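Local coordinates for glyoxalase-like domain protein (Staphylococcus aureus, PDB 3P8A) that is of unknown function but belongs to the glyoxalase-like (VOC) family, whose members commonly use paired beta-sheet modules to build a metal-dependent active site, at residues I195-N200 with G240-Y245; D33-F38 with G57-L62; V132-M137 with Q150-M155; K187-E192 with V248-A253. All coordinates share one frame; numbering follows the deposited sequence.

Contact 1 of 4, residues I195-N200 with G240-Y245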
loop_
_atom_site.group_PDB
_atom_site.type_symbol
_atom_site.label_atom_id
_atom_site.label_comp_id
_atom_site.label_asym_id
_atom_site.label_seq_id
_atom_site.Cartn_x
_atom_site.Cartn_y
_atom_site.Cartn_z
ATOM N N ILE A 195 3.018 10.379 -1.724
ATOM C CA ILE A 195 4.301 11.019 -1.560
ATOM C C ILE A 195 5.232 10.143 -0.730
ATOM O O ILE A 195 4.901 9.731 0.400
ATOM C CB ILE A 195 4.204 12.487 -1.036
ATOM C CG1 ILE A 195 3.361 13.351 -1.998
ATOM C CG2 ILE A 195 5.625 13.083 -0.925
ATOM C CD1 ILE A 195 3.269 14.892 -1.611
ATOM N N VAL A 196 6.409 9.878 -1.306
ATOM C CA VAL A 196 7.461 9.071 -0.735
ATOM C C VAL A 196 8.683 9.972 -0.546
ATOM O O VAL A 196 9.056 10.723 -1.468
ATOM C CB VAL A 196 7.784 7.856 -1.667
ATOM C CG1 VAL A 196 8.971 7.054 -1.158
ATOM C CG2 VAL A 196 6.570 6.945 -1.859
ATOM N N LYS A 197 9.270 9.938 0.669
ATOM C CA LYS A 197 10.489 10.667 0.955
ATOM C C LYS A 197 11.607 9.644 0.828
ATOM O O LYS A 197 11.465 8.536 1.350
ATOM C CB LYS A 197 10.430 11.331 2.350
ATOM C CG LYS A 197 9.930 12.769 2.228
ATOM C CD LYS A 197 9.678 13.470 3.523
ATOM C CE LYS A 197 9.409 14.943 3.257
ATOM N NZ LYS A 197 9.234 15.729 4.503
ATOM N N SER A 198 12.676 9.960 0.077
ATOM C CA SER A 198 13.772 9.001 -0.069
ATOM C C SER A 198 15.142 9.639 0.128
ATOM O O SER A 198 15.407 10.708 -0.436
ATOM C CB SER A 198 13.720 8.323 -1.427
ATOM O OG SER A 198 14.815 7.428 -1.549
ATOM N N LYS A 199 16.043 8.930 0.834
ATOM C CA LYS A 199 17.423 9.416 1.010
ATOM C C LYS A 199 18.266 9.105 -0.215
ATOM O O LYS A 199 19.422 9.526 -0.301
ATOM C CB LYS A 199 18.074 8.821 2.275
ATOM C CG LYS A 199 17.530 9.397 3.568
ATOM C CD LYS A 199 18.213 8.765 4.787
ATOM C CE LYS A 199 17.618 7.434 5.162
ATOM N NZ LYS A 199 18.249 6.903 6.408
ATOM N N ASN A 200 17.685 8.379 -1.179
ATOM C CA ASN A 200 18.326 8.051 -2.442
ATOM C C ASN A 200 17.275 8.017 -3.542
ATOM O O ASN A 200 16.917 6.963 -4.044
ATOM C CB ASN A 200 19.128 6.720 -2.347
ATOM C CG ASN A 200 20.130 6.560 -3.466
ATOM O OD1 ASN A 200 20.159 7.336 -4.419
ATOM N ND2 ASN A 200 20.946 5.518 -3.400
ATOM N N GLY A 240 14.656 13.637 0.902
ATOM C CA GLY A 240 14.373 13.873 2.308
ATOM C C GLY A 240 15.490 13.397 3.194
ATOM O O GLY A 240 16.379 12.663 2.754
ATOM N N LYS A 241 15.451 13.812 4.459
ATOM C CA LYS A 241 16.396 13.338 5.467
ATOM C C LYS A 241 15.894 11.984 5.979
ATOM O O LYS A 241 16.636 11.245 6.618
ATOM C CB LYS A 241 16.551 14.363 6.604
ATOM C CG LYS A 241 17.120 15.711 6.126
ATOM C CD LYS A 241 18.484 16.121 6.759
ATOM C CE LYS A 241 19.204 17.192 5.964
ATOM N NZ LYS A 241 20.665 16.918 5.844
ATOM N N VAL A 242 14.649 11.617 5.617
ATOM C CA VAL A 242 14.033 10.325 5.965
ATOM C C VAL A 242 13.737 9.506 4.688
ATOM O O VAL A 242 13.585 10.085 3.608
ATOM C CB VAL A 242 12.711 10.510 6.790
ATOM C CG1 VAL A 242 12.961 11.202 8.113
ATOM C CG2 VAL A 242 11.646 11.269 6.006
ATOM N N SER A 243 13.679 8.181 4.815
ATOM C CA SER A 243 13.256 7.298 3.733
ATOM C C SER A 243 11.942 6.642 4.190
ATOM O O SER A 243 11.952 5.727 5.022
ATOM C CB SER A 243 14.319 6.264 3.376
ATOM O OG SER A 243 15.338 6.842 2.580
ATOM N N LYS A 244 10.807 7.128 3.672
ATOM C CA LYS A 244 9.493 6.590 4.058
ATOM C C LYS A 244 8.325 6.999 3.169
ATOM O O LYS A 244 8.368 8.045 2.512
ATOM C CB LYS A 244 9.179 6.952 5.550
ATOM C CG LYS A 244 9.041 8.442 5.835
ATOM C CD LYS A 244 8.611 8.632 7.282
ATOM C CE LYS A 244 8.098 10.009 7.567
ATOM N NZ LYS A 244 7.771 10.158 9.013
ATOM N N TYR A 245 7.244 6.206 3.229
ATOM C CA TYR A 245 5.939 6.508 2.641
ATOM C C TYR A 245 5.425 7.592 3.590
ATOM O O TYR A 245 5.254 7.341 4.787
ATOM C CB TYR A 245 5.049 5.249 2.654
ATOM C CG TYR A 245 5.486 4.254 1.605
ATOM C CD1 TYR A 245 5.069 4.382 0.281
ATOM C CD2 TYR A 245 6.355 3.210 1.920
ATOM C CE1 TYR A 245 5.507 3.497 -0.701
ATOM C CE2 TYR A 245 6.831 2.340 0.936
ATOM C CZ TYR A 245 6.394 2.485 -0.371
ATOM O OH TYR A 245 6.833 1.632 -1.346
#
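The Ser243 hydroxyl is set against the chain at Lys199 by a first torsion of -78°, with OG beside its own backbone N and anti to its carbonyl carbon. From there OG takes the backbone N-H of Lys199 at 2.8 Å (N to OG), in a bond of 158° at the hydrogen; the same hydroxyl is also hydrogen-bonded to Glu161. The Lys199 side chain folds over this bond. It bends at chi3 (-82°), and the turn brings CE back to within 3.5 Å of Ser243 OG, while CG passes Gly240 O and CD passes Lys241 O. A side-chain hydroxyl thus holds the backbone beyond the point where regular strand pairing stops.

Before that point the pairing is regular. Lys197 and Lys244 form an antiparallel hydrogen-bonded pair: Lys197 N gives to Lys244 O and Lys244 N returns the bond to Lys197 O, both at 2.8 Å. CB and CD of Lys197 both rest on Val242 CG2, each at 3.9 Å. In the neighbouring non-hydrogen-bonded pair, Val196 and Tyr245 run side by side on the other face of the sheet, and Val196 CG2 meets the ring obliquely, 3.7 Å from Tyr245 CD1. Trp208 of helix 201-212 packs on both residues, and Tyr245 OH bonds to Lys163 O.

At the far end Gly240 N reaches Ser198 O in a weak bond. Ser198 OG also bonds to Thr204 and accepts from Asn200 N, which makes an ST turn that leads strand 189-198, an inner strand of the mixed sheet, to Asn200 at the N-cap position of helix 201-212.

Contact 2 of 4, residues D33-F38 with G57-L62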
loop_
_atom_site.group_PDB
_atom_site.type_symbol
_atom_site.label_atom_id
_atom_site.label_comp_id
_atom_site.label_asym_id
_atom_site.label_seq_id
_atom_site.Cartn_x
_atom_site.Cartn_y
_atom_site.Cartn_z
ATOM N N ASP A 33 -1.056 1.331 16.218
ATOM C CA ASP A 33 -1.081 0.562 17.463
ATOM C C ASP A 33 -2.466 0.754 18.106
ATOM O O ASP A 33 -3.019 1.834 17.985
ATOM C CB ASP A 33 0.007 1.074 18.422
ATOM C CG ASP A 33 -0.071 0.457 19.802
ATOM O OD1 ASP A 33 0.031 -0.778 19.901
ATOM O OD2 ASP A 33 -0.209 1.213 20.778
ATOM N N GLN A 34 -3.027 -0.288 18.776
ATOM C CA GLN A 34 -4.351 -0.184 19.417
ATOM C C GLN A 34 -5.422 0.239 18.412
ATOM O O GLN A 34 -6.214 1.165 18.649
ATOM C CB GLN A 34 -4.329 0.760 20.652
ATOM C CG GLN A 34 -3.510 0.206 21.820
ATOM C CD GLN A 34 -3.328 1.217 22.927
ATOM O OE1 GLN A 34 -4.191 2.066 23.194
ATOM N NE2 GLN A 34 -2.196 1.133 23.613
ATOM N N LEU A 35 -5.409 -0.429 17.250
ATOM C CA LEU A 35 -6.345 -0.164 16.149
ATOM C C LEU A 35 -7.823 -0.343 16.525
ATOM O O LEU A 35 -8.654 0.345 15.951
ATOM C CB LEU A 35 -5.960 -1.037 14.928
ATOM C CG LEU A 35 -6.803 -0.986 13.661
ATOM C CD1 LEU A 35 -6.894 0.439 13.091
ATOM C CD2 LEU A 35 -6.264 -1.949 12.644
ATOM N N ASP A 36 -8.158 -1.227 17.485
ATOM C CA ASP A 36 -9.563 -1.429 17.879
ATOM C C ASP A 36 -10.240 -0.176 18.426
ATOM O O ASP A 36 -11.453 -0.030 18.291
ATOM C CB ASP A 36 -9.705 -2.538 18.904
ATOM C CG ASP A 36 -9.713 -3.916 18.301
ATOM O OD1 ASP A 36 -10.304 -4.081 17.200
ATOM O OD2 ASP A 36 -9.194 -4.845 18.952
ATOM N N ARG A 37 -9.451 0.709 19.053
ATOM C CA ARG A 37 -9.938 1.950 19.659
ATOM C C ARG A 37 -10.029 3.064 18.625
ATOM O O ARG A 37 -10.713 4.066 18.842
ATOM C CB ARG A 37 -8.957 2.402 20.767
ATOM C CG ARG A 37 -8.854 1.442 21.955
ATOM C CD ARG A 37 -7.631 1.726 22.814
ATOM N NE ARG A 37 -7.823 2.886 23.684
ATOM C CZ ARG A 37 -8.398 2.841 24.885
ATOM N NH1 ARG A 37 -8.533 3.947 25.604
ATOM N NH2 ARG A 37 -8.850 1.690 25.372
ATOM N N PHE A 38 -9.299 2.898 17.523
ATOM C CA PHE A 38 -9.113 3.900 16.489
ATOM C C PHE A 38 -10.292 4.198 15.589
ATOM O O PHE A 38 -10.955 3.293 15.101
ATOM C CB PHE A 38 -7.832 3.596 15.669
ATOM C CG PHE A 38 -7.474 4.654 14.649
ATOM C CD1 PHE A 38 -6.668 5.730 14.995
ATOM C CD2 PHE A 38 -7.975 4.593 13.356
ATOM C CE1 PHE A 38 -6.364 6.723 14.064
ATOM C CE2 PHE A 38 -7.683 5.596 12.428
ATOM C CZ PHE A 38 -6.873 6.652 12.787
ATOM N N GLY A 57 -0.605 -12.999 12.362
ATOM C CA GLY A 57 -1.100 -12.563 13.667
ATOM C C GLY A 57 -1.538 -11.108 13.689
ATOM O O GLY A 57 -1.607 -10.494 14.761
ATOM N N THR A 58 -1.835 -10.547 12.494
ATOM C CA THR A 58 -2.255 -9.152 12.285
ATOM C C THR A 58 -3.736 -9.094 11.951
ATOM O O THR A 58 -4.314 -10.110 11.554
ATOM C CB THR A 58 -1.431 -8.476 11.170
ATOM O OG1 THR A 58 -1.437 -9.283 9.984
ATOM C CG2 THR A 58 -0.010 -8.152 11.586
ATOM N N PHE A 59 -4.349 -7.903 12.113
ATOM C CA PHE A 59 -5.750 -7.624 11.767
ATOM C C PHE A 59 -5.852 -6.234 11.190
ATOM O O PHE A 59 -4.987 -5.392 11.443
ATOM C CB PHE A 59 -6.697 -7.775 12.978
ATOM C CG PHE A 59 -6.424 -6.858 14.148
ATOM C CD1 PHE A 59 -5.404 -7.140 15.052
ATOM C CD2 PHE A 59 -7.223 -5.744 14.378
ATOM C CE1 PHE A 59 -5.159 -6.296 16.136
ATOM C CE2 PHE A 59 -6.977 -4.895 15.467
ATOM C CZ PHE A 59 -5.951 -5.178 16.339
ATOM N N ASN A 60 -6.930 -5.964 10.478
ATOM C CA ASN A 60 -7.075 -4.671 9.823
ATOM C C ASN A 60 -8.459 -4.019 9.938
ATOM O O ASN A 60 -9.404 -4.632 10.434
ATOM C CB ASN A 60 -6.606 -4.786 8.334
ATOM C CG ASN A 60 -7.344 -5.808 7.479
ATOM O OD1 ASN A 60 -8.352 -6.398 7.881
ATOM N ND2 ASN A 60 -6.875 -6.047 6.275
ATOM N N LYS A 61 -8.551 -2.766 9.497
ATOM C CA LYS A 61 -9.760 -1.951 9.401
ATOM C C LYS A 61 -9.571 -1.276 8.094
ATOM O O LYS A 61 -8.439 -0.931 7.745
ATOM C CB LYS A 61 -9.876 -0.906 10.514
ATOM C CG LYS A 61 -10.440 -1.418 11.820
ATOM C CD LYS A 61 -10.785 -0.224 12.690
ATOM C CE LYS A 61 -11.223 -0.617 14.075
ATOM N NZ LYS A 61 -11.314 0.582 14.949
ATOM N N LEU A 62 -10.649 -1.144 7.325
ATOM C CA LEU A 62 -10.554 -0.644 5.961
ATOM C C LEU A 62 -11.327 0.608 5.700
ATOM O O LEU A 62 -12.470 0.735 6.112
ATOM C CB LEU A 62 -10.972 -1.765 4.986
ATOM C CG LEU A 62 -10.403 -3.166 5.325
ATOM C CD1 LEU A 62 -11.251 -4.271 4.758
ATOM C CD2 LEU A 62 -8.946 -3.295 4.887
#
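Lys61 lies along Leu35 and ends among the backbone carbonyls of Leu35, Asp36 and Phe38, in the loop after strand 24-31 of this glyoxalase-like fold; the loop packs on strand 58-64, next to the outermost strand 48-53 of the eight-stranded sheet. Its CB is near Leu35 CD1. CG then passes Leu35 CG, and CD rests 4.0 Å from Leu35 CD1, the two side chains sliding past each other in opposite directions. CE comes within 3.3 Å of Leu35 O. The chain is extended beyond CG, and this full length delivers NZ to the carbonyls.

NZ gives one hydrogen bond to Leu35 O at 2.9 Å and a shorter one to Phe38 O at 2.7 Å, the latter in the carbonyl plane; Asp36 O is a third, weak partner. Leu35 O also accepts from Phe38 N, so one oxygen serves both the turn and the lysine. The turn is fastened to strand 69-75 as well, through a bond from Leu35 N to Asp74.

Leu35 has a second neighbour in Phe59, two residues before Lys61 on strand 58-64. A chi1 of 178° turns Leu35 toward the strand, where CD2 reaches Phe59 O, while its CB meets the ring at CE2, 4.0 Å away. The Asp36 side chain crosses that of Phe59 at about a right angle, with the carboxylate and ring planes 26° apart and Asp36 OD1 3.8 Å from Phe59 CE2.

Contact 3 of 4, residues V132-M137 with Q150-M155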
loop_
_atom_site.group_PDB
_atom_site.type_symbol
_atom_site.label_atom_id
_atom_site.label_comp_id
_atom_site.label_asym_id
_atom_site.label_seq_id
_atom_site.Cartn_x
_atom_site.Cartn_y
_atom_site.Cartn_z
ATOM N N VAL A 132 9.391 -13.236 -4.349
ATOM C CA VAL A 132 8.890 -14.158 -3.320
ATOM C C VAL A 132 7.399 -14.300 -3.583
ATOM O O VAL A 132 6.679 -13.301 -3.660
ATOM C CB VAL A 132 9.200 -13.777 -1.851
ATOM C CG1 VAL A 132 8.466 -14.684 -0.869
ATOM C CG2 VAL A 132 10.698 -13.826 -1.573
ATOM N N GLY A 133 6.971 -15.528 -3.826
ATOM C CA GLY A 133 5.576 -15.809 -4.111
ATOM C C GLY A 133 5.287 -16.337 -5.500
ATOM O O GLY A 133 6.213 -16.676 -6.230
ATOM N N PRO A 134 4.002 -16.411 -5.908
ATOM C CA PRO A 134 2.797 -15.939 -5.193
ATOM C C PRO A 134 2.496 -16.626 -3.868
ATOM O O PRO A 134 2.602 -17.854 -3.752
ATOM C CB PRO A 134 1.672 -16.113 -6.219
ATOM C CG PRO A 134 2.368 -16.202 -7.544
ATOM C CD PRO A 134 3.661 -16.893 -7.255
ATOM N N ILE A 135 2.170 -15.797 -2.855
ATOM C CA ILE A 135 1.815 -16.205 -1.498
ATOM C C ILE A 135 0.287 -16.214 -1.411
ATOM O O ILE A 135 -0.334 -15.158 -1.559
ATOM C CB ILE A 135 2.432 -15.247 -0.435
ATOM C CG1 ILE A 135 3.989 -15.143 -0.527
ATOM C CG2 ILE A 135 1.951 -15.580 0.989
ATOM C CD1 ILE A 135 4.790 -16.398 -0.134
ATOM N N GLN A 136 -0.314 -17.390 -1.133
ATOM C CA GLN A 136 -1.769 -17.507 -0.955
ATOM C C GLN A 136 -2.190 -16.884 0.387
ATOM O O GLN A 136 -1.541 -17.095 1.415
ATOM C CB GLN A 136 -2.224 -18.970 -1.066
ATOM C CG GLN A 136 -2.919 -19.307 -2.403
ATOM C CD GLN A 136 -4.257 -18.620 -2.641
ATOM O OE1 GLN A 136 -5.011 -18.275 -1.716
ATOM N NE2 GLN A 136 -4.597 -18.442 -3.905
HETATM N N MSE A 137 -3.240 -16.047 0.356
HETATM C CA MSE A 137 -3.695 -15.307 1.529
HETATM C C MSE A 137 -5.205 -15.377 1.673
HETATM O O MSE A 137 -5.929 -15.467 0.679
HETATM C CB MSE A 137 -3.329 -13.821 1.372
HETATM C CG MSE A 137 -1.840 -13.509 1.369
HETATM SE SE MSE A 137 -0.993 -13.540 3.139
HETATM C CE MSE A 137 -2.048 -12.180 4.049
ATOM N N GLN A 150 -3.776 -13.456 -3.640
ATOM C CA GLN A 150 -2.372 -13.840 -3.749
ATOM C C GLN A 150 -1.524 -12.584 -3.728
ATOM O O GLN A 150 -1.905 -11.573 -4.315
ATOM C CB GLN A 150 -2.070 -14.583 -5.054
ATOM C CG GLN A 150 -2.844 -15.873 -5.260
ATOM C CD GLN A 150 -2.644 -16.306 -6.686
ATOM O OE1 GLN A 150 -3.510 -16.129 -7.553
ATOM N NE2 GLN A 150 -1.438 -16.744 -6.997
ATOM N N LEU A 151 -0.364 -12.666 -3.086
ATOM C CA LEU A 151 0.604 -11.575 -3.039
ATOM C C LEU A 151 1.912 -12.017 -3.701
ATOM O O LEU A 151 2.262 -13.193 -3.659
ATOM C CB LEU A 151 0.883 -11.128 -1.598
ATOM C CG LEU A 151 -0.315 -10.613 -0.791
ATOM C CD1 LEU A 151 0.120 -10.208 0.573
ATOM C CD2 LEU A 151 -0.984 -9.429 -1.464
ATOM N N LEU A 152 2.629 -11.080 -4.310
ATOM C CA LEU A 152 3.933 -11.334 -4.919
ATOM C C LEU A 152 4.816 -10.182 -4.471
ATOM O O LEU A 152 4.391 -9.021 -4.498
ATOM C CB LEU A 152 3.833 -11.398 -6.445
ATOM C CG LEU A 152 5.138 -11.655 -7.231
ATOM C CD1 LEU A 152 5.581 -13.112 -7.131
ATOM C CD2 LEU A 152 4.961 -11.239 -8.665
ATOM N N TYR A 153 6.003 -10.513 -3.979
ATOM C CA TYR A 153 6.934 -9.525 -3.476
ATOM C C TYR A 153 8.187 -9.452 -4.293
ATOM O O TYR A 153 8.652 -10.475 -4.805
ATOM C CB TYR A 153 7.326 -9.863 -2.054
ATOM C CG TYR A 153 6.165 -9.830 -1.084
ATOM C CD1 TYR A 153 5.753 -8.636 -0.503
ATOM C CD2 TYR A 153 5.547 -11.005 -0.669
ATOM C CE1 TYR A 153 4.703 -8.598 0.409
ATOM C CE2 TYR A 153 4.521 -10.984 0.279
ATOM C CZ TYR A 153 4.091 -9.773 0.797
ATOM O OH TYR A 153 3.117 -9.728 1.748
ATOM N N ILE A 154 8.780 -8.261 -4.345
ATOM C CA ILE A 154 10.079 -8.062 -4.974
ATOM C C ILE A 154 11.136 -8.221 -3.889
ATOM O O ILE A 154 11.019 -7.630 -2.821
ATOM C CB ILE A 154 10.155 -6.684 -5.667
ATOM C CG1 ILE A 154 9.222 -6.656 -6.896
ATOM C CG2 ILE A 154 11.619 -6.333 -6.046
ATOM C CD1 ILE A 154 8.949 -5.278 -7.422
HETATM N N MSE A 155 12.170 -9.030 -4.154
HETATM C CA MSE A 155 13.275 -9.180 -3.219
HETATM C C MSE A 155 14.569 -8.587 -3.824
HETATM O O MSE A 155 15.331 -9.274 -4.518
HETATM C CB MSE A 155 13.442 -10.632 -2.784
HETATM C CG MSE A 155 14.064 -10.750 -1.429
HETATM SE SE MSE A 155 15.303 -12.201 -1.430
HETATM C CE MSE A 155 16.870 -11.172 -2.022
#
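Leu151 O takes the N-H of Ile135 at 2.7 Å (N to O), in the carbonyl plane and at 170° at the hydrogen, and is approached as well by Pro134 CA at 3.2 Å in a CA-H...O contact. This carbonyl sits at a beta bulge in the antiparallel hairpin of strands 130-139 and 147-155, where the register shifts by one residue. Val132 pairs with Tyr153 and Ile135 with Leu151, both as hydrogen-bonded pairs, so that two residues of one strand, Gly133 and Pro134, stand against Leu152 alone. Gly133 has a positive phi, and the peptide bond into Pro134 is cis. Leu152 packs against this irregular piece with CD1, 3.6 Å from Gly133 C, and Lys121 of helix 117-125 bonds to Gly133 O.

On the face carrying Val132, Ile135, Leu151 and Tyr153, the edge of the tyrosine ring receives Ile135 CG1 at 4.3 Å from CE2, near the ring plane. The phenol has its own partner, with Tyr153 OH bonded to Phe94 N. Further along, selenomethionine Met137 lays CG against Leu151 CD1 at 3.9 Å.

The other face is more polar. Gln150, extended beyond CG, runs alongside Pro134 and brings NE2 to 3.3 Å from Pro134 CB. Gln136 instead bends at chi2 (-66°) and turns its amide across Gln150, the two amide planes only 14° apart. Gln136 NE2 is hydrogen-bonded to Glu171 and lies 3.4 Å from Gln150 CG.

Contact 4 of 4, residues K187-E192 with V248-A253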
loop_
_atom_site.group_PDB
_atom_site.type_symbol
_atom_site.label_atom_id
_atom_site.label_comp_id
_atom_site.label_asym_id
_atom_site.label_seq_id
_atom_site.Cartn_x
_atom_site.Cartn_y
_atom_site.Cartn_z
ATOM N N LYS A 187 -17.268 7.838 -2.452
ATOM C CA LYS A 187 -17.025 8.482 -3.739
ATOM C C LYS A 187 -16.806 10.000 -3.785
ATOM O O LYS A 187 -16.434 10.542 -4.839
ATOM C CB LYS A 187 -17.970 7.936 -4.813
ATOM C CG LYS A 187 -17.624 6.483 -5.152
ATOM C CD LYS A 187 -18.504 5.872 -6.222
ATOM C CE LYS A 187 -18.057 4.465 -6.534
ATOM N NZ LYS A 187 -18.900 3.830 -7.582
ATOM N N GLN A 188 -16.924 10.662 -2.623
ATOM C CA GLN A 188 -16.615 12.089 -2.439
ATOM C C GLN A 188 -15.065 12.214 -2.448
ATOM O O GLN A 188 -14.528 13.283 -2.747
ATOM C CB GLN A 188 -17.194 12.590 -1.086
ATOM C CG GLN A 188 -16.517 11.988 0.158
ATOM C CD GLN A 188 -17.405 11.623 1.312
ATOM O OE1 GLN A 188 -17.300 12.169 2.412
ATOM N NE2 GLN A 188 -18.254 10.623 1.114
ATOM N N PHE A 189 -14.367 11.102 -2.105
ATOM C CA PHE A 189 -12.915 11.018 -2.054
ATOM C C PHE A 189 -12.350 10.294 -3.246
ATOM O O PHE A 189 -12.973 9.374 -3.771
ATOM C CB PHE A 189 -12.458 10.287 -0.787
ATOM C CG PHE A 189 -12.941 10.876 0.507
ATOM C CD1 PHE A 189 -12.627 12.186 0.856
ATOM C CD2 PHE A 189 -13.636 10.096 1.422
ATOM C CE1 PHE A 189 -13.058 12.720 2.067
ATOM C CE2 PHE A 189 -14.064 10.630 2.636
ATOM C CZ PHE A 189 -13.788 11.941 2.942
ATOM N N SER A 190 -11.119 10.663 -3.612
ATOM C CA SER A 190 -10.358 10.085 -4.701
ATOM C C SER A 190 -8.869 10.260 -4.383
ATOM O O SER A 190 -8.418 11.390 -4.186
ATOM C CB SER A 190 -10.715 10.779 -6.014
ATOM O OG SER A 190 -10.283 10.020 -7.131
ATOM N N ILE A 191 -8.118 9.147 -4.270
ATOM C CA ILE A 191 -6.673 9.211 -4.032
ATOM C C ILE A 191 -6.057 9.814 -5.309
ATOM O O ILE A 191 -6.406 9.402 -6.417
ATOM C CB ILE A 191 -6.052 7.851 -3.605
ATOM C CG1 ILE A 191 -6.499 7.465 -2.170
ATOM C CG2 ILE A 191 -4.518 7.876 -3.700
ATOM C CD1 ILE A 191 -6.478 6.000 -1.841
ATOM N N GLU A 192 -5.202 10.830 -5.146
ATOM C CA GLU A 192 -4.575 11.526 -6.258
ATOM C C GLU A 192 -3.077 11.276 -6.320
ATOM O O GLU A 192 -2.533 11.093 -7.412
ATOM C CB GLU A 192 -4.854 13.030 -6.113
ATOM C CG GLU A 192 -4.421 13.885 -7.292
ATOM C CD GLU A 192 -4.559 15.379 -7.090
ATOM O OE1 GLU A 192 -4.880 15.815 -5.959
ATOM O OE2 GLU A 192 -4.332 16.120 -8.072
ATOM N N VAL A 248 -0.415 10.992 1.690
ATOM C CA VAL A 248 -1.361 10.662 0.627
ATOM C C VAL A 248 -2.213 11.922 0.389
ATOM O O VAL A 248 -2.579 12.618 1.352
ATOM C CB VAL A 248 -2.171 9.351 0.924
ATOM C CG1 VAL A 248 -3.186 9.526 2.062
ATOM C CG2 VAL A 248 -2.851 8.809 -0.336
ATOM N N ILE A 249 -2.450 12.266 -0.885
ATOM C CA ILE A 249 -3.255 13.431 -1.263
ATOM C C ILE A 249 -4.563 12.895 -1.774
ATOM O O ILE A 249 -4.572 12.094 -2.703
ATOM C CB ILE A 249 -2.561 14.398 -2.268
ATOM C CG1 ILE A 249 -1.171 14.848 -1.739
ATOM C CG2 ILE A 249 -3.468 15.612 -2.578
ATOM C CD1 ILE A 249 -0.342 15.658 -2.750
ATOM N N ILE A 250 -5.653 13.281 -1.115
ATOM C CA ILE A 250 -7.007 12.810 -1.408
ATOM C C ILE A 250 -7.855 13.969 -1.844
ATOM O O ILE A 250 -8.020 14.931 -1.097
ATOM C CB ILE A 250 -7.668 12.031 -0.230
ATOM C CG1 ILE A 250 -6.757 10.889 0.283
ATOM C CG2 ILE A 250 -9.017 11.428 -0.689
ATOM C CD1 ILE A 250 -7.127 10.370 1.736
ATOM N N LYS A 251 -8.399 13.881 -3.051
ATOM C CA LYS A 251 -9.297 14.902 -3.564
ATOM C C LYS A 251 -10.625 14.692 -2.831
ATOM O O LYS A 251 -11.073 13.550 -2.684
ATOM C CB LYS A 251 -9.467 14.749 -5.080
ATOM C CG LYS A 251 -8.350 15.391 -5.888
ATOM C CD LYS A 251 -8.665 15.357 -7.392
ATOM C CE LYS A 251 -7.978 14.249 -8.174
ATOM N NZ LYS A 251 -8.479 12.886 -7.834
ATOM N N ASP A 252 -11.190 15.763 -2.279
ATOM C CA ASP A 252 -12.444 15.696 -1.526
ATOM C C ASP A 252 -13.470 16.617 -2.190
ATOM O O ASP A 252 -13.323 17.838 -2.140
ATOM C CB ASP A 252 -12.213 16.046 -0.034
ATOM C CG ASP A 252 -13.437 16.007 0.880
ATOM O OD1 ASP A 252 -14.460 15.396 0.488
ATOM O OD2 ASP A 252 -13.353 16.544 2.010
ATOM N N ALA A 253 -14.498 16.016 -2.831
ATOM C CA ALA A 253 -15.577 16.721 -3.538
ATOM C C ALA A 253 -16.384 17.666 -2.632
ATOM O O ALA A 253 -16.926 18.658 -3.127
ATOM C CB ALA A 253 -16.502 15.720 -4.215
HETATM O O HOH W 1 -6.994 10.926 -9.345
#
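Val248 opens the contact by laying CG2 against Ile191 CG2, 3.9 Å away. Ile249 follows with its carbonyl, which accepts the backbone N-H of Glu192 at 2.8 Å (N to O), nearly along the C=O axis, while its CG2 touches Glu192 OE1. Ile250 carries CG2 anti to the backbone N, and this branch meets Phe189 CB at 3.6 Å; its CG1 branch faces Ile191 CG1.

Strands 189-198 and 244-252 are antiparallel neighbours inside the seven-stranded mixed sheet, the axes of the two short segments at 144° between their N-to-C directions. Val248, Ile249 and Ile250 also pack on strand 266-272.

Lys251 exchanges backbone bonds with Ser190, the one from Lys251 N to Ser190 O being 2.7 Å. Its side chain bends at chi3 and chi4 and crosses Glu192 at about a right angle; Glu192 OE1 lies 3.5 Å from Lys251 CG, and Lys251 CE packs on Glu192 CG. The charged atoms remain apart; NZ donates to a water that makes a weak bond to Ile191 O. Asp252 lies beside Phe189, with OD1 3.4 Å from Phe189 CE1 and the carboxylate turned 45° from the ring. Gln188 CG covers one face of that ring, 3.6 Å above its centre. Ala253 ends the segment with a nearly straight bond from its N to Gln188 O at 2.7 Å, and its CB lies beside the same oxygen.

How the contacts relate
Two mixed sheets divide the four contacts. Contacts 2 and 3 belong to the eight-stranded sheet, contact 2 near one outermost strand, 48-53, and contact 3 on the other, 130-139; their centres are about 23 Å apart. Contacts 1 and 4 share strands 189-198 and 244-252 in the seven-stranded sheet. Their centres lie about 22 Å apart, yet they touch where Ile195 CD1 meets Ile249 CD1 at 3.9 Å, and contact 1 falls within the chain span that contact 4 closes. Contacts 2 and 3 close, in that order, before contact 4 opens. In sequence, the contacts of the eight-stranded sheet thus precede those of the seven-stranded sheet, consistent with the paired modules of VOC proteins.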